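Local structure of probable benzoylformate decarboxylase (Rhodococcus jostii, 7ORX) at residues Y44-M56 / G437-I449. The protein belongs to the thiamine diphosphate-dependent enzymes and binds that cofactor between the subunits of a tetramer. Numbering follows the deposited sequence.
Sequences YVLGLHEGAVLSM and GITALWSAAQYKI. With TPP (thiamine diphosphate), chain K.
Helix 440-447 lies against strand 43-46 and the turn after it, its axis 9.1 Å from that of strand 44-46 and running at 134° to it; it crosses helix 50-56 at -62°. Tyr447 and Ser443, one helical turn apart, reach the two backbone polar groups of Leu46. Tyr447 OH accepts from Leu46 N at 3.0 Å, almost straight, while Ser443 OG donates to Leu46 O at 2.7 Å, in the carbonyl plane and on a lone pair. This strand, outermost of its parallel sheet within the chain, pairs with strand 22-25 through Val45 and Gly47, while Tyr447 and Ser443 bond the N-H and C=O of Leu46 in between. A water extends the link, accepting from Leu48 N and donating to Thr439 O and Ser443 OG.

Beside these bonds, Trp442 has CG anti to its backbone N (chi1 -177°), which lays the indole against Leu48. Leu48 CD2 sits over the six-membered ring, 3.8 Å from its centroid, in a CH-pi contact, and Leu48 CD1 packs on Trp442 CG at 3.5 Å; Gln446 CG covers the opposite face. Leu46 CD2 meets Trp442 CH2 obliquely. Trp442 NE1 bonds to Pro482 O of the second subunit. Farther along, Ala52 CB touches Thr439 OG1 at 3.6 Å, and Met56 SD rests on Ser443 CB.

Glu50, in the first turn of helix 50-56, makes no contact with 437-449; its OE2 lies 2.7 Å from N1' of thiamine diphosphate, and OE1 bonds to Asn80. The contact thus joins the N-terminal and C-terminal TPP-binding domains of one chain, with polar backbone groups satisfied in a buried interface a few residues before the glutamate that meets the cofactor.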
# COMPACT_ATOMS: atom_id res chain seq x y z
N TYR C 44 -21.93 -15.33 -20.57
CA TYR C 44 -21.68 -15.09 -19.14
C TYR C 44 -21.73 -16.44 -18.43
O TYR C 44 -22.66 -17.24 -18.68
CB TYR C 44 -22.70 -14.10 -18.60
CG TYR C 44 -22.47 -13.63 -17.19
CD1 TYR C 44 -21.66 -12.54 -16.91
CD2 TYR C 44 -23.11 -14.24 -16.13
CE1 TYR C 44 -21.49 -12.08 -15.61
CE2 TYR C 44 -22.93 -13.82 -14.82
CZ TYR C 44 -22.15 -12.71 -14.56
OH TYR C 44 -22.00 -12.31 -13.26
N VAL C 45 -20.75 -16.73 -17.60
CA VAL C 45 -20.73 -18.00 -16.82
C VAL C 45 -20.85 -17.64 -15.34
O VAL C 45 -19.92 -17.13 -14.76
CB VAL C 45 -19.48 -18.82 -17.16
CG1 VAL C 45 -19.51 -20.11 -16.39
CG2 VAL C 45 -19.34 -19.10 -18.64
N LEU C 46 -22.00 -17.85 -14.76
CA LEU C 46 -22.25 -17.51 -13.35
C LEU C 46 -21.62 -18.60 -12.44
O LEU C 46 -21.75 -19.80 -12.74
CB LEU C 46 -23.77 -17.40 -13.17
CG LEU C 46 -24.30 -17.27 -11.75
CD1 LEU C 46 -23.85 -15.95 -11.13
CD2 LEU C 46 -25.81 -17.37 -11.74
N GLY C 47 -20.96 -18.16 -11.37
CA GLY C 47 -20.53 -19.00 -10.24
C GLY C 47 -21.15 -18.47 -8.96
O GLY C 47 -21.38 -17.24 -8.89
N LEU C 48 -21.52 -19.35 -8.01
CA LEU C 48 -22.32 -18.95 -6.82
C LEU C 48 -21.45 -18.28 -5.75
O LEU C 48 -22.03 -17.84 -4.73
CB LEU C 48 -23.00 -20.18 -6.25
CG LEU C 48 -23.89 -20.91 -7.22
CD1 LEU C 48 -24.42 -22.15 -6.58
CD2 LEU C 48 -25.04 -20.07 -7.62
N HIS C 49 -20.15 -18.17 -6.02
CA HIS C 49 -19.10 -17.84 -5.04
C HIS C 49 -17.91 -17.34 -5.87
O HIS C 49 -17.64 -17.90 -6.93
CB HIS C 49 -18.83 -19.06 -4.16
CG HIS C 49 -17.81 -18.80 -3.12
ND1 HIS C 49 -18.10 -18.05 -2.01
CD2 HIS C 49 -16.49 -19.10 -3.05
CE1 HIS C 49 -17.00 -17.86 -1.28
NE2 HIS C 49 -15.99 -18.49 -1.92
N GLU C 50 -17.26 -16.27 -5.44
CA GLU C 50 -16.31 -15.51 -6.30
C GLU C 50 -15.02 -16.31 -6.45
O GLU C 50 -14.40 -16.21 -7.51
CB GLU C 50 -16.05 -14.14 -5.68
CG GLU C 50 -17.27 -13.25 -5.73
CD GLU C 50 -18.34 -13.41 -4.64
OE1 GLU C 50 -18.22 -14.33 -3.75
OE2 GLU C 50 -19.34 -12.60 -4.68
N GLY C 51 -14.63 -17.05 -5.43
CA GLY C 51 -13.44 -17.92 -5.50
C GLY C 51 -13.60 -19.01 -6.55
O GLY C 51 -12.63 -19.28 -7.31
N ALA C 52 -14.78 -19.58 -6.65
CA ALA C 52 -15.15 -20.53 -7.70
C ALA C 52 -15.11 -19.83 -9.06
O ALA C 52 -14.48 -20.36 -9.98
CB ALA C 52 -16.51 -21.12 -7.40
N VAL C 53 -15.76 -18.66 -9.16
CA VAL C 53 -15.78 -17.87 -10.43
C VAL C 53 -14.35 -17.72 -10.93
O VAL C 53 -14.04 -17.92 -12.10
CB VAL C 53 -16.38 -16.48 -10.16
CG1 VAL C 53 -16.04 -15.48 -11.26
CG2 VAL C 53 -17.86 -16.56 -9.90
N LEU C 54 -13.49 -17.33 -10.03
CA LEU C 54 -12.18 -16.86 -10.45
C LEU C 54 -11.32 -18.07 -10.78
O LEU C 54 -10.61 -18.04 -11.81
CB LEU C 54 -11.64 -15.98 -9.34
CG LEU C 54 -10.44 -15.20 -9.81
CD1 LEU C 54 -10.60 -13.75 -9.43
CD2 LEU C 54 -9.16 -15.86 -9.27
N SER C 55 -11.42 -19.12 -9.98
CA SER C 55 -10.72 -20.41 -10.27
C SER C 55 -11.23 -21.04 -11.57
O SER C 55 -10.39 -21.58 -12.30
CB SER C 55 -10.87 -21.35 -9.12
OG SER C 55 -10.06 -20.97 -8.03
N MET C 56 -12.53 -20.96 -11.87
CA MET C 56 -13.09 -21.40 -13.18
C MET C 56 -12.41 -20.59 -14.30
O MET C 56 -12.00 -21.18 -15.31
CB MET C 56 -14.61 -21.18 -13.26
CG MET C 56 -15.42 -22.35 -12.82
SD MET C 56 -17.20 -21.97 -12.50
CE MET C 56 -17.52 -21.16 -14.05
N GLY C 437 -14.12 -25.26 -3.21
CA GLY C 437 -14.71 -24.88 -4.51
C GLY C 437 -15.94 -25.67 -4.91
O GLY C 437 -16.18 -25.83 -6.11
N ILE C 438 -16.71 -26.15 -3.94
CA ILE C 438 -17.78 -27.18 -4.12
C ILE C 438 -18.88 -26.60 -5.00
O ILE C 438 -19.46 -27.34 -5.81
CB ILE C 438 -18.32 -27.62 -2.74
CG1 ILE C 438 -19.15 -28.91 -2.82
CG2 ILE C 438 -19.10 -26.51 -2.06
CD1 ILE C 438 -18.32 -30.14 -3.16
N THR C 439 -19.14 -25.31 -4.87
CA THR C 439 -20.26 -24.63 -5.58
C THR C 439 -19.99 -24.61 -7.10
O THR C 439 -20.94 -24.36 -7.80
CB THR C 439 -20.44 -23.19 -5.10
OG1 THR C 439 -19.22 -22.51 -5.40
CG2 THR C 439 -20.77 -23.09 -3.63
N ALA C 440 -18.77 -24.83 -7.58
CA ALA C 440 -18.51 -24.89 -9.03
C ALA C 440 -19.25 -26.07 -9.65
O ALA C 440 -19.38 -26.10 -10.90
CB ALA C 440 -17.06 -24.99 -9.32
N LEU C 441 -19.70 -27.02 -8.84
CA LEU C 441 -20.48 -28.16 -9.37
C LEU C 441 -21.79 -27.65 -9.96
O LEU C 441 -22.22 -28.18 -11.00
CB LEU C 441 -20.75 -29.15 -8.24
CG LEU C 441 -19.57 -30.03 -7.85
CD1 LEU C 441 -20.00 -30.95 -6.72
CD2 LEU C 441 -19.08 -30.83 -9.06
N TRP C 442 -22.42 -26.66 -9.32
CA TRP C 442 -23.65 -25.99 -9.83
C TRP C 442 -23.41 -25.45 -11.24
O TRP C 442 -24.23 -25.74 -12.11
CB TRP C 442 -24.05 -24.86 -8.90
CG TRP C 442 -25.32 -24.19 -9.32
CD1 TRP C 442 -26.59 -24.60 -9.01
CD2 TRP C 442 -25.45 -23.00 -10.10
NE1 TRP C 442 -27.50 -23.74 -9.56
CE2 TRP C 442 -26.83 -22.73 -10.21
CE3 TRP C 442 -24.56 -22.13 -10.71
CZ2 TRP C 442 -27.32 -21.64 -10.92
CZ3 TRP C 442 -25.04 -21.04 -11.41
CH2 TRP C 442 -26.41 -20.81 -11.51
N SER C 443 -22.30 -24.75 -11.46
CA SER C 443 -21.95 -24.18 -12.77
C SER C 443 -21.86 -25.30 -13.80
O SER C 443 -22.45 -25.20 -14.85
CB SER C 443 -20.71 -23.35 -12.68
OG SER C 443 -20.97 -22.23 -11.83
N ALA C 444 -21.21 -26.40 -13.47
CA ALA C 444 -21.11 -27.57 -14.37
C ALA C 444 -22.50 -28.09 -14.73
O ALA C 444 -22.75 -28.46 -15.91
CB ALA C 444 -20.27 -28.61 -13.70
N ALA C 445 -23.38 -28.15 -13.73
CA ALA C 445 -24.76 -28.65 -13.94
C ALA C 445 -25.51 -27.70 -14.85
O ALA C 445 -25.96 -28.17 -15.89
CB ALA C 445 -25.48 -28.82 -12.62
N GLN C 446 -25.64 -26.43 -14.45
CA GLN C 446 -26.30 -25.36 -15.24
C GLN C 446 -25.80 -25.33 -16.68
O GLN C 446 -26.63 -25.22 -17.53
CB GLN C 446 -26.03 -23.97 -14.66
CG GLN C 446 -26.82 -23.69 -13.39
CD GLN C 446 -28.30 -23.88 -13.63
OE1 GLN C 446 -28.92 -23.14 -14.40
NE2 GLN C 446 -28.89 -24.86 -12.97
N TYR C 447 -24.50 -25.36 -16.94
CA TYR C 447 -23.97 -25.06 -18.29
C TYR C 447 -23.66 -26.38 -19.00
O TYR C 447 -23.09 -26.30 -20.08
CB TYR C 447 -22.78 -24.10 -18.25
CG TYR C 447 -23.16 -22.75 -17.71
CD1 TYR C 447 -23.92 -21.88 -18.45
CD2 TYR C 447 -22.79 -22.35 -16.45
CE1 TYR C 447 -24.28 -20.63 -17.97
CE2 TYR C 447 -23.16 -21.13 -15.93
CZ TYR C 447 -23.92 -20.27 -16.69
OH TYR C 447 -24.30 -19.08 -16.15
N LYS C 448 -24.01 -27.52 -18.39
CA LYS C 448 -23.95 -28.86 -19.03
C LYS C 448 -22.52 -29.13 -19.48
O LYS C 448 -22.31 -29.50 -20.63
CB LYS C 448 -24.93 -28.91 -20.20
CG LYS C 448 -26.16 -29.80 -20.01
CD LYS C 448 -26.17 -30.96 -20.99
CE LYS C 448 -27.38 -31.88 -20.85
NZ LYS C 448 -27.37 -32.97 -21.85
N ILE C 449 -21.59 -29.01 -18.55
CA ILE C 449 -20.13 -29.10 -18.80
C ILE C 449 -19.66 -30.48 -18.38
O ILE C 449 -19.62 -30.79 -17.18
CB ILE C 449 -19.41 -28.00 -18.02
CG1 ILE C 449 -19.95 -26.62 -18.40
CG2 ILE C 449 -17.90 -28.12 -18.18
CD1 ILE C 449 -19.40 -25.51 -17.57
N1' TPP K . -21.53 -11.42 -3.75
C2' TPP K . -21.27 -11.02 -2.50
CM2 TPP K . -20.12 -11.66 -1.79
N3' TPP K . -21.95 -10.09 -1.83
C4' TPP K . -22.98 -9.51 -2.46
N4' TPP K . -23.65 -8.56 -1.78
C5' TPP K . -23.35 -9.87 -3.78
C6' TPP K . -22.57 -10.84 -4.38
C7' TPP K . -24.52 -9.23 -4.49
N3 TPP K . -25.81 -9.59 -3.90
C2 TPP K . -26.41 -8.83 -2.98
S1 TPP K . -28.09 -9.12 -2.96
C5 TPP K . -27.82 -10.63 -3.80
C4 TPP K . -26.56 -10.72 -4.26
CM4 TPP K . -25.98 -11.86 -5.05
C6 TPP K . -28.93 -11.65 -3.91
C7 TPP K . -28.86 -12.73 -2.85
O7 TPP K . -29.95 -13.68 -3.06
PA TPP K . -30.79 -14.27 -1.82
O1A TPP K . -29.89 -14.47 -0.65
O2A TPP K . -31.54 -15.39 -2.46
O3A TPP K . -31.79 -13.11 -1.37
PB TPP K . -33.20 -12.65 -1.99
O1B TPP K . -34.15 -12.45 -0.82
O2B TPP K . -32.89 -11.37 -2.70
O3B TPP K . -33.62 -13.76 -2.92
O HOH W 1 -20.43 -21.97 -8.87